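Local structure of 3-oxo-tetronate kinase (Salmonella typhimurium, 3DQQ) at residues R278-A283 and H336-L341; W301-D306 and G352-F357. The protein probably catalyses the ATP-dependent phosphorylation of 3-oxo-tetronate to 3-oxo-tetronate 4-phosphate, as a four-carbon acid sugar kinase. All coordinates share one frame; numbering follows the deposited sequence.

How the interactions relate
Both contacts belong to the nucleotide-binding C-terminal domain, their centres about 18 Å apart, and their segments alternate along the chain. Strand 277-279 of interaction 1 leads on to helix 288-304 of interaction 2, and helix 336-351 of interaction 1 leads on to strand 356-360 of interaction 2. The two meet directly where R278 CB lies 3.8 Å from W301 CZ3, beside a cation-pi contact between the same residues. Interaction 1 is nearer the predicted nucleotide site: the side chain of V338 is about 7 Å from that of T364 and about 10 Å from that of S259, both inferred ATP-binding residues. Interaction 2 is packing away from the predicted ATP-binding residues.

Interaction 1. Residues R278-A283 and H336-L341; sequences RDVDVA and HAVEAL
V280 and L341 reach toward each other tip to tip, and this pair is the closest approach between 278-283 and the helical turn 336-341. L341 CD2 lies 3.7 Å from V280 CG1 and 4.2 Å from V280 CG2, so a single leucine methyl faces both branches of the valine. The torsion of L341 accounts for this reach: with CG trans to the backbone N (chi1 171°), the side chain extends off the helix to meet V280.

V338, one turn earlier on the helix, makes a looser second set of apolar contacts. Its CG2 is 4.3 Å from V280 CG1 and also 4.3 Å from V282 CG2, so this one methyl touches both valines, V280 and V282. V338 and V282 also have the nearest backbones, with 6.8 Å between their CA atoms. No hydrogen bond crosses the contact, and the 163 Å² buried between the segments is covered by aliphatic groups.

The polar interactions lie around this apolar patch. The side chain of D281 leaves the backbone directed away from the helix; its OD1 accepts a weak bond from A283 N (3.3 Å, 153° at the hydrogen), the spacing of an Asx turn, while OD2 forms a salt bridge with R284. On the helix, E339 OE1 is hydrogen-bonded to T364 OG1, consistent with a second-shell role beside the predicted ATP site.

In the fold, 278-283 begins on an outermost strand of this chain and runs through a turn into a short 3-10 segment; D281 in the turn and A283 in the 3-10 segment pack on H135 of the second subunit. L341 also touches Y294 and L298 of helix 288-304, V280 touches I313 of strand 312-314, and the contact joins helix 336-351 to the loop and 3-10 segment that follow edge strand 277-279.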
ATOM      1  N   ARG A 278      -8.599  21.392  -6.988  1.00 38.90           N
ATOM      2  CA  ARG A 278      -7.494  21.509  -7.892  1.00 38.50           C
ATOM      3  C   ARG A 278      -6.514  20.396  -7.533  1.00 38.33           C
ATOM      4  O   ARG A 278      -6.184  20.208  -6.355  1.00 37.81           O
ATOM      5  CB  ARG A 278      -6.897  22.891  -7.706  1.00 38.81           C
ATOM      6  CG  ARG A 278      -5.973  23.323  -8.764  1.00 39.42           C
ATOM      7  CD  ARG A 278      -6.626  24.147  -9.852  1.00 39.86           C
ATOM      8  NE  ARG A 278      -5.706  25.221 -10.241  1.00 41.58           N
ATOM      9  CZ  ARG A 278      -4.499  25.030 -10.790  1.00 41.37           C
ATOM     10  NH1 ARG A 278      -4.014  23.800 -11.037  1.00 42.61           N
ATOM     11  NH2 ARG A 278      -3.743  26.075 -11.064  1.00 40.63           N
ATOM     12  N   ASP A 279      -6.110  19.627  -8.546  1.00 38.22           N
ATOM     13  CA  ASP A 279      -5.229  18.487  -8.372  1.00 38.55           C
ATOM     14  C   ASP A 279      -3.803  18.871  -8.594  1.00 37.81           C
ATOM     15  O   ASP A 279      -3.493  19.473  -9.585  1.00 38.34           O
ATOM     16  CB  ASP A 279      -5.559  17.414  -9.385  1.00 39.19           C
ATOM     17  CG  ASP A 279      -6.804  16.646  -9.023  1.00 42.81           C
ATOM     18  OD1 ASP A 279      -6.772  15.898  -7.985  1.00 51.19           O
ATOM     19  OD2 ASP A 279      -7.800  16.783  -9.770  1.00 43.64           O
ATOM     20  N   VAL A 280      -2.936  18.497  -7.678  1.00 37.40           N
ATOM     21  CA  VAL A 280      -1.544  18.858  -7.750  1.00 37.53           C
ATOM     22  C   VAL A 280      -0.868  18.138  -8.914  1.00 37.94           C
ATOM     23  O   VAL A 280      -0.842  16.912  -8.931  1.00 37.99           O
ATOM     24  CB  VAL A 280      -0.826  18.449  -6.462  1.00 37.09           C
ATOM     25  CG1 VAL A 280       0.645  18.693  -6.586  1.00 36.90           C
ATOM     26  CG2 VAL A 280      -1.401  19.168  -5.275  1.00 35.90           C
ATOM     27  N   ASP A 281      -0.309  18.896  -9.868  1.00 38.67           N
ATOM     28  CA  ASP A 281       0.439  18.297 -10.981  1.00 38.29           C
ATOM     29  C   ASP A 281       1.911  18.103 -10.651  1.00 38.06           C
ATOM     30  O   ASP A 281       2.685  19.026 -10.521  1.00 37.98           O
ATOM     31  CB  ASP A 281       0.294  19.098 -12.265  1.00 38.61           C
ATOM     32  CG  ASP A 281       1.082  18.490 -13.427  1.00 40.35           C
ATOM     33  OD1 ASP A 281       1.107  17.254 -13.609  1.00 47.09           O
ATOM     34  OD2 ASP A 281       1.703  19.239 -14.181  1.00 44.48           O
ATOM     35  N   VAL A 282       2.280  16.855 -10.523  1.00 38.49           N
ATOM     36  CA  VAL A 282       3.637  16.468 -10.266  1.00 38.82           C
ATOM     37  C   VAL A 282       4.633  17.025 -11.285  1.00 39.13           C
ATOM     38  O   VAL A 282       5.740  17.366 -10.904  1.00 40.35           O
ATOM     39  CB  VAL A 282       3.736  14.945 -10.242  1.00 39.20           C
ATOM     40  CG1 VAL A 282       5.169  14.518  -9.946  1.00 40.95           C
ATOM     41  CG2 VAL A 282       2.785  14.402  -9.192  1.00 38.19           C
ATOM     42  N   ALA A 283       4.281  17.152 -12.564  1.00 38.53           N
ATOM     43  CA  ALA A 283       5.252  17.749 -13.504  1.00 37.95           C
ATOM     44  C   ALA A 283       5.540  19.211 -13.180  1.00 37.14           C
ATOM     45  O   ALA A 283       6.409  19.811 -13.769  1.00 36.58           O
ATOM     46  CB  ALA A 283       4.820  17.600 -14.958  1.00 37.65           C
ATOM     47  N   HIS A 336       8.191  13.186  -2.000  1.00 50.47           N
ATOM     48  CA  HIS A 336       8.899  14.284  -1.395  1.00 47.75           C
ATOM     49  C   HIS A 336       8.601  15.600  -2.129  1.00 45.84           C
ATOM     50  O   HIS A 336       8.421  16.618  -1.481  1.00 45.37           O
ATOM     51  CB  HIS A 336      10.416  14.018  -1.306  1.00 49.20           C
ATOM     52  CG  HIS A 336      11.188  15.216  -0.830  1.00 53.33           C
ATOM     53  ND1 HIS A 336      11.767  16.137  -1.701  1.00 59.96           N
ATOM     54  CD2 HIS A 336      11.380  15.713   0.425  1.00 58.92           C
ATOM     55  CE1 HIS A 336      12.309  17.127  -0.999  1.00 60.96           C
ATOM     56  NE2 HIS A 336      12.089  16.891   0.292  1.00 61.80           N
ATOM     57  N   ALA A 337       8.511  15.586  -3.457  1.00 43.31           N
ATOM     58  CA  ALA A 337       8.316  16.827  -4.212  1.00 42.29           C
ATOM     59  C   ALA A 337       6.937  17.446  -3.959  1.00 40.79           C
ATOM     60  O   ALA A 337       6.802  18.648  -3.814  1.00 39.50           O
ATOM     61  CB  ALA A 337       8.530  16.603  -5.694  1.00 41.02           C
ATOM     62  N   VAL A 338       5.918  16.609  -3.914  1.00 40.03           N
ATOM     63  CA  VAL A 338       4.604  17.050  -3.510  1.00 39.55           C
ATOM     64  C   VAL A 338       4.613  17.553  -2.047  1.00 39.28           C
ATOM     65  O   VAL A 338       4.090  18.628  -1.777  1.00 39.64           O
ATOM     66  CB  VAL A 338       3.554  15.937  -3.713  1.00 39.17           C
ATOM     67  CG1 VAL A 338       2.245  16.301  -3.045  1.00 38.29           C
ATOM     68  CG2 VAL A 338       3.338  15.718  -5.183  1.00 37.24           C
ATOM     69  N   GLU A 339       5.215  16.836  -1.106  1.00 38.41           N
ATOM     70  CA  GLU A 339       5.287  17.396   0.250  1.00 38.51           C
ATOM     71  C   GLU A 339       6.033  18.736   0.274  1.00 37.32           C
ATOM     72  O   GLU A 339       5.608  19.653   0.909  1.00 37.97           O
ATOM     73  CB  GLU A 339       5.911  16.416   1.255  1.00 39.75           C
ATOM     74  CG  GLU A 339       5.108  15.088   1.473  1.00 44.89           C
ATOM     75  CD  GLU A 339       3.570  15.292   1.681  1.00 52.76           C
ATOM     76  OE1 GLU A 339       3.133  15.722   2.763  1.00 60.20           O
ATOM     77  OE2 GLU A 339       2.764  15.013   0.768  1.00 58.55           O
ATOM     78  N   ALA A 340       7.117  18.875  -0.456  1.00 36.08           N
ATOM     79  CA  ALA A 340       7.795  20.145  -0.537  1.00 35.20           C
ATOM     80  C   ALA A 340       6.849  21.225  -1.046  1.00 34.71           C
ATOM     81  O   ALA A 340       6.924  22.378  -0.602  1.00 34.82           O
ATOM     82  CB  ALA A 340       9.026  20.036  -1.431  1.00 34.01           C
ATOM     83  N   LEU A 341       5.967  20.881  -1.984  1.00 34.54           N
ATOM     84  CA  LEU A 341       5.032  21.876  -2.512  1.00 34.76           C
ATOM     85  C   LEU A 341       4.071  22.306  -1.408  1.00 35.56           C
ATOM     86  O   LEU A 341       3.913  23.517  -1.175  1.00 35.84           O
ATOM     87  CB  LEU A 341       4.233  21.382  -3.713  1.00 34.29           C
ATOM     88  CG  LEU A 341       3.109  22.334  -4.140  1.00 33.43           C
ATOM     89  CD1 LEU A 341       3.596  23.378  -5.152  1.00 29.88           C
ATOM     90  CD2 LEU A 341       1.941  21.555  -4.651  1.00 32.83           C
TER

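Interaction 2. Residues W301-D306 and G352-F357; sequences WVLSQD and GGITRF
W301 O, at the last turn of helix 288-304, is gripped by three donors from its own segment. The sound bond comes from Q305 NE2, at 3.0 Å and 164° at the hydrogen, with the donor tilted out of the carbonyl plane; S304 N and Q305 N add weak bonds, each 3.3 Å from W301 O. The amide of Q305 is thereby folded back along the helix, and its NE2 stands 3.3 Å above one face of the W301 indole, offset toward the rim.

Across the contact, L303 does the touching. Its CG is trans to the carbonyl carbon (chi1 -65°), which carries CD2 toward 352-357. There CD2 lies 3.4 Å from G352 O and 3.9 Å from I354 CD1, and it is also 4.1 Å from I354 CG1. One methyl therefore rests against a backbone carbonyl and an isoleucine arm at once, while the L303 and I354 side chains cross obliquely. I354 is held from behind as well: its other branch, CG2, lies 3.7 Å above the F357 ring, off toward the rim.

The chain turns here by a Schellman motif that ends helix 336-351, with G353 as the C-prime residue at positive phi (96°) and I354 N bonded to L349 O. I354 follows the motif directly and packs on L303 and L349. V302 also packs on L349 of helix 336-351, and both V302 and I354 pack on V254 of strand 253-257, so the contact joins the C-terminal ends of helices 288-304 and 336-351 just before strand 356-360, beside its neighbour 253-257.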
ATOM      1  N   TRP A 301      -4.793  30.916  -6.427  1.00 33.90           N
ATOM      2  CA  TRP A 301      -6.009  30.266  -6.858  1.00 33.90           C
ATOM      3  C   TRP A 301      -6.967  30.072  -5.682  1.00 34.09           C
ATOM      4  O   TRP A 301      -8.150  30.395  -5.796  1.00 33.98           O
ATOM      5  CB  TRP A 301      -5.718  28.927  -7.503  1.00 33.40           C
ATOM      6  CG  TRP A 301      -6.961  28.237  -7.926  1.00 33.59           C
ATOM      7  CD1 TRP A 301      -7.641  28.439  -9.063  1.00 33.25           C
ATOM      8  CD2 TRP A 301      -7.684  27.235  -7.202  1.00 35.16           C
ATOM      9  NE1 TRP A 301      -8.745  27.636  -9.121  1.00 32.94           N
ATOM     10  CE2 TRP A 301      -8.793  26.875  -7.991  1.00 34.60           C
ATOM     11  CE3 TRP A 301      -7.499  26.606  -5.968  1.00 34.07           C
ATOM     12  CZ2 TRP A 301      -9.712  25.919  -7.597  1.00 33.49           C
ATOM     13  CZ3 TRP A 301      -8.411  25.652  -5.577  1.00 33.75           C
ATOM     14  CH2 TRP A 301      -9.511  25.318  -6.394  1.00 34.19           C
ATOM     15  N   VAL A 302      -6.461  29.541  -4.572  1.00 33.62           N
ATOM     16  CA  VAL A 302      -7.314  29.282  -3.437  1.00 34.01           C
ATOM     17  C   VAL A 302      -7.926  30.605  -2.969  1.00 34.59           C
ATOM     18  O   VAL A 302      -9.134  30.721  -2.785  1.00 34.31           O
ATOM     19  CB  VAL A 302      -6.566  28.619  -2.254  1.00 33.83           C
ATOM     20  CG1 VAL A 302      -7.468  28.608  -1.046  1.00 33.93           C
ATOM     21  CG2 VAL A 302      -6.109  27.196  -2.590  1.00 31.12           C
ATOM     22  N   LEU A 303      -7.077  31.611  -2.806  1.00 35.33           N
ATOM     23  CA  LEU A 303      -7.502  32.889  -2.251  1.00 35.53           C
ATOM     24  C   LEU A 303      -8.482  33.600  -3.159  1.00 37.34           C
ATOM     25  O   LEU A 303      -9.322  34.356  -2.711  1.00 37.94           O
ATOM     26  CB  LEU A 303      -6.306  33.799  -2.000  1.00 34.75           C
ATOM     27  CG  LEU A 303      -5.340  33.301  -0.939  1.00 33.58           C
ATOM     28  CD1 LEU A 303      -4.004  33.992  -1.101  1.00 31.74           C
ATOM     29  CD2 LEU A 303      -5.921  33.470   0.459  1.00 29.11           C
ATOM     30  N   SER A 304      -8.401  33.389  -4.448  1.00 39.36           N
ATOM     31  CA  SER A 304      -9.325  34.097  -5.301  1.00 40.91           C
ATOM     32  C   SER A 304     -10.648  33.322  -5.490  1.00 41.40           C
ATOM     33  O   SER A 304     -11.556  33.818  -6.117  1.00 42.04           O
ATOM     34  CB  SER A 304      -8.641  34.444  -6.609  1.00 40.29           C
ATOM     35  OG  SER A 304      -8.489  33.278  -7.374  1.00 42.40           O
ATOM     36  N   GLN A 305     -10.786  32.132  -4.919  1.00 42.89           N
ATOM     37  CA  GLN A 305     -12.089  31.459  -4.943  1.00 43.74           C
ATOM     38  C   GLN A 305     -13.082  32.203  -4.086  1.00 45.75           C
ATOM     39  O   GLN A 305     -12.743  33.030  -3.247  1.00 45.88           O
ATOM     40  CB  GLN A 305     -12.026  30.028  -4.409  1.00 43.69           C
ATOM     41  CG  GLN A 305     -11.209  29.100  -5.216  1.00 43.66           C
ATOM     42  CD  GLN A 305     -11.517  29.201  -6.673  1.00 42.39           C
ATOM     43  OE1 GLN A 305     -12.570  28.765  -7.126  1.00 41.21           O
ATOM     44  NE2 GLN A 305     -10.594  29.777  -7.423  1.00 41.19           N
ATOM     45  N   ASP A 306     -14.333  31.866  -4.289  1.00 48.06           N
ATOM     46  CA  ASP A 306     -15.408  32.537  -3.603  1.00 49.88           C
ATOM     47  C   ASP A 306     -16.561  31.545  -3.662  1.00 50.32           C
ATOM     48  O   ASP A 306     -17.329  31.506  -4.624  1.00 51.47           O
ATOM     49  CB  ASP A 306     -15.700  33.858  -4.321  1.00 50.45           C
ATOM     50  CG  ASP A 306     -17.040  34.447  -3.945  1.00 53.64           C
ATOM     51  OD1 ASP A 306     -17.473  34.260  -2.769  1.00 57.22           O
ATOM     52  OD2 ASP A 306     -17.652  35.095  -4.838  1.00 56.95           O
ATOM     53  N   GLY A 352      -1.645  34.897   3.311  1.00 36.82           N
ATOM     54  CA  GLY A 352      -2.766  35.511   2.620  1.00 36.63           C
ATOM     55  C   GLY A 352      -4.051  35.455   3.393  1.00 36.12           C
ATOM     56  O   GLY A 352      -5.114  35.728   2.860  1.00 36.35           O
ATOM     57  N   GLY A 353      -3.977  35.049   4.646  1.00 36.06           N
ATOM     58  CA  GLY A 353      -5.130  35.080   5.521  1.00 35.76           C
ATOM     59  C   GLY A 353      -5.956  33.831   5.695  1.00 35.44           C
ATOM     60  O   GLY A 353      -6.934  33.875   6.421  1.00 35.34           O
ATOM     61  N   ILE A 354      -5.608  32.715   5.059  1.00 35.55           N
ATOM     62  CA  ILE A 354      -6.280  31.463   5.430  1.00 35.66           C
ATOM     63  C   ILE A 354      -6.013  31.251   6.910  1.00 35.57           C
ATOM     64  O   ILE A 354      -4.943  31.579   7.408  1.00 35.19           O
ATOM     65  CB  ILE A 354      -5.833  30.221   4.636  1.00 35.25           C
ATOM     66  CG1 ILE A 354      -6.134  30.432   3.158  1.00 35.47           C
ATOM     67  CG2 ILE A 354      -6.561  28.972   5.138  1.00 34.61           C
ATOM     68  CD1 ILE A 354      -7.530  30.883   2.881  1.00 34.07           C
ATOM     69  N   THR A 355      -7.028  30.748   7.596  1.00 35.75           N
ATOM     70  CA  THR A 355      -7.039  30.676   9.039  1.00 35.95           C
ATOM     71  C   THR A 355      -7.317  29.244   9.553  1.00 35.50           C
ATOM     72  O   THR A 355      -6.872  28.896  10.622  1.00 36.04           O
ATOM     73  CB  THR A 355      -8.072  31.708   9.588  1.00 36.22           C
ATOM     74  OG1 THR A 355      -7.720  32.059  10.912  1.00 38.90           O
ATOM     75  CG2 THR A 355      -9.446  31.141   9.644  1.00 37.39           C
ATOM     76  N   ARG A 356      -8.030  28.435   8.769  1.00 34.84           N
ATOM     77  CA  ARG A 356      -8.363  27.068   9.090  1.00 34.24           C
ATOM     78  C   ARG A 356      -7.823  26.100   8.048  1.00 33.68           C
ATOM     79  O   ARG A 356      -8.143  26.216   6.890  1.00 32.98           O
ATOM     80  CB  ARG A 356      -9.869  26.930   9.117  1.00 33.90           C
ATOM     81  CG  ARG A 356     -10.488  27.533  10.352  1.00 35.96           C
ATOM     82  CD  ARG A 356     -11.977  27.232  10.439  1.00 35.24           C
ATOM     83  NE  ARG A 356     -12.648  28.062   9.460  1.00 36.81           N
ATOM     84  CZ  ARG A 356     -13.789  27.770   8.849  1.00 35.89           C
ATOM     85  NH1 ARG A 356     -14.469  26.657   9.101  1.00 36.23           N
ATOM     86  NH2 ARG A 356     -14.269  28.637   7.988  1.00 34.72           N
ATOM     87  N   PHE A 357      -7.045  25.113   8.477  1.00 33.40           N
ATOM     88  CA  PHE A 357      -6.414  24.178   7.573  1.00 32.93           C
ATOM     89  C   PHE A 357      -6.886  22.763   7.870  1.00 33.05           C
ATOM     90  O   PHE A 357      -6.596  22.212   8.930  1.00 33.52           O
ATOM     91  CB  PHE A 357      -4.925  24.225   7.777  1.00 33.04           C
ATOM     92  CG  PHE A 357      -4.279  25.463   7.277  1.00 33.15           C
ATOM     93  CD1 PHE A 357      -3.503  25.444   6.135  1.00 33.86           C
ATOM     94  CD2 PHE A 357      -4.429  26.663   7.944  1.00 34.46           C
ATOM     95  CE1 PHE A 357      -2.888  26.618   5.666  1.00 34.16           C
ATOM     96  CE2 PHE A 357      -3.816  27.831   7.475  1.00 34.31           C
ATOM     97  CZ  PHE A 357      -3.046  27.799   6.341  1.00 33.89           C
TER